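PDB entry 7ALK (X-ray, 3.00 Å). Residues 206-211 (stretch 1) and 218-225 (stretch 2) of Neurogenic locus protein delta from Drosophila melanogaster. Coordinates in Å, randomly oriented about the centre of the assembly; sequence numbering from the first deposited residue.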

# COMPACT_ATOMS: atom_id res chain seq x y z
N ILE A 206 -16.40 -16.16 -28.42
CA ILE A 206 -17.45 -16.74 -29.25
C ILE A 206 -18.78 -16.14 -28.81
O ILE A 206 -19.07 -16.14 -27.61
N PRO A 207 -19.60 -15.63 -29.72
CA PRO A 207 -20.91 -15.11 -29.33
C PRO A 207 -21.93 -16.23 -29.14
O PRO A 207 -21.70 -17.39 -29.48
N LYS A 208 -23.07 -15.86 -28.57
CA LYS A 208 -24.19 -16.77 -28.37
C LYS A 208 -25.36 -16.29 -29.21
O LYS A 208 -25.89 -15.19 -28.97
N CYS A 209 -25.77 -17.10 -30.17
CA CYS A 209 -26.84 -16.74 -31.08
C CYS A 209 -28.20 -16.82 -30.38
O CYS A 209 -28.30 -17.11 -29.18
N ALA A 210 -29.26 -16.57 -31.15
CA ALA A 210 -30.61 -16.60 -30.62
C ALA A 210 -31.12 -18.04 -30.55
O ALA A 210 -30.45 -18.99 -30.96
N LYS A 211 -32.33 -18.20 -30.01
CA LYS A 211 -32.94 -19.52 -29.85
C LYS A 211 -33.19 -20.17 -31.20
O LYS A 211 -34.20 -19.90 -31.86
N CYS A 218 -23.23 -16.47 -35.69
CA CYS A 218 -23.16 -15.32 -34.79
C CYS A 218 -21.99 -14.42 -35.19
O CYS A 218 -20.84 -14.86 -35.20
N ASP A 219 -22.30 -13.17 -35.51
CA ASP A 219 -21.29 -12.12 -35.57
C ASP A 219 -21.25 -11.29 -34.29
O ASP A 219 -20.18 -10.83 -33.89
N LYS A 220 -22.40 -11.11 -33.65
CA LYS A 220 -22.54 -10.55 -32.31
C LYS A 220 -23.53 -11.43 -31.56
O LYS A 220 -24.29 -12.19 -32.18
N PRO A 221 -23.54 -11.37 -30.23
CA PRO A 221 -24.47 -12.22 -29.47
C PRO A 221 -25.92 -11.90 -29.79
O PRO A 221 -26.29 -10.75 -30.03
N ASN A 222 -26.75 -12.95 -29.80
CA ASN A 222 -28.19 -12.86 -30.02
C ASN A 222 -28.51 -12.19 -31.36
O ASN A 222 -29.24 -11.20 -31.44
N GLN A 223 -27.95 -12.77 -32.42
CA GLN A 223 -28.22 -12.35 -33.79
C GLN A 223 -27.74 -13.46 -34.71
O GLN A 223 -26.86 -14.24 -34.35
N CYS A 224 -28.34 -13.53 -35.90
CA CYS A 224 -28.06 -14.63 -36.82
C CYS A 224 -28.10 -14.11 -38.25
O CYS A 224 -29.14 -13.64 -38.72
N VAL A 225 -26.96 -14.20 -38.94
CA VAL A 225 -26.83 -13.71 -40.30
C VAL A 225 -27.13 -14.87 -41.25
O VAL A 225 -26.49 -15.92 -41.19

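Packing of residues 206-211 against 218-225 centres on a disulfide and a proline. Ile206 (chi1 m, chi2 t) points away from the second stretch and makes no contact with it. Pro207 points toward it with a C-gamma exo ring: its CB lies 3.6 Å from CB of Cys218 and 3.9 Å from CD of Pro221, so the ring packs against the CB of Cys218 and the ring of Pro221. The CA-to-CB bond of Lys208 (m, t, p, t) points away, and its backbone makes the contact instead; its O accepts a hydrogen bond from N of Asn222 (2.5 Å, short for such a bond, with an N-H...O angle of 162°) and also lies 3.3 Å from CA of Pro221 in a CA-H...O contact. Cys209, whose CA-to-CB bond points sideways with chi1 m, is covalently tied to Cys218, also m and pointing toward stretch 1; the SG atoms of Cys209 and Cys218 are 2.0 Å apart, with chi3 at -135°. SG of Cys209 further meets O of Gln223 at 3.1 Å and SG of Cys224 at 3.4 Å. Cys224 (m) points toward stretch 1 too, although its own covalent partner lies elsewhere in the structure. The CA-to-CB bond of Asn222 (chi1 m) points away, but the end of the side chain comes nearer to the first stretch. The CA-to-CB bond of Ala210 points sideways, its backbone N 3.9 Å from SG of Cys224, and Lys211 points away and does not touch the second stretch.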

# COMPACT_ATOMS: atom_id res chain seq x y z
CB ILE A 206 -17.48 -18.27 -29.15
CG1 ILE A 206 -16.11 -18.86 -29.47
CG2 ILE A 206 -18.54 -18.85 -30.08
CD1 ILE A 206 -16.00 -20.35 -29.21
CB PRO A 207 -21.31 -14.21 -30.51
CG PRO A 207 -20.08 -14.12 -31.39
CD PRO A 207 -19.31 -15.37 -31.13
CB LYS A 208 -24.58 -16.87 -26.89
CG LYS A 208 -23.56 -17.59 -26.03
CD LYS A 208 -24.12 -17.89 -24.65
CE LYS A 208 -25.33 -18.81 -24.72
NZ LYS A 208 -25.85 -19.17 -23.38
CB CYS A 209 -26.81 -17.63 -32.32
SG CYS A 209 -25.70 -17.08 -33.64
CB ALA A 210 -31.53 -15.73 -31.47
CB LYS A 211 -34.25 -19.41 -29.06
CG LYS A 211 -34.38 -20.42 -27.94
CD LYS A 211 -33.44 -20.11 -26.79
CE LYS A 211 -33.58 -21.13 -25.67
NZ LYS A 211 -33.18 -22.49 -26.12
CB CYS A 218 -22.99 -15.77 -33.34
SG CYS A 218 -23.84 -17.30 -32.87
CB ASP A 219 -21.55 -11.19 -36.76
CG ASP A 219 -20.42 -10.22 -37.01
OD1 ASP A 219 -19.26 -10.68 -37.16
OD2 ASP A 219 -20.67 -9.00 -37.05
CB LYS A 220 -23.03 -9.10 -32.36
CG LYS A 220 -21.94 -8.08 -32.67
CD LYS A 220 -20.91 -8.01 -31.56
CE LYS A 220 -21.49 -7.38 -30.30
NZ LYS A 220 -20.52 -7.39 -29.17
CB PRO A 221 -24.13 -11.90 -28.01
CG PRO A 221 -23.34 -10.63 -28.06
CD PRO A 221 -22.59 -10.67 -29.35
CB ASN A 222 -28.87 -12.12 -28.85
CG ASN A 222 -28.88 -12.95 -27.58
OD1 ASN A 222 -28.80 -14.18 -27.62
ND2 ASN A 222 -28.99 -12.28 -26.44
CB GLN A 223 -27.52 -11.03 -34.14
CG GLN A 223 -26.08 -11.21 -34.61
CD GLN A 223 -25.42 -9.89 -34.96
OE1 GLN A 223 -24.33 -9.87 -35.52
NE2 GLN A 223 -26.09 -8.79 -34.64
CB CYS A 224 -29.06 -15.77 -36.62
SG CYS A 224 -28.79 -16.61 -35.04
CB VAL A 225 -25.43 -13.14 -40.56
CG1 VAL A 225 -25.29 -12.69 -42.00
CG2 VAL A 225 -25.15 -11.99 -39.60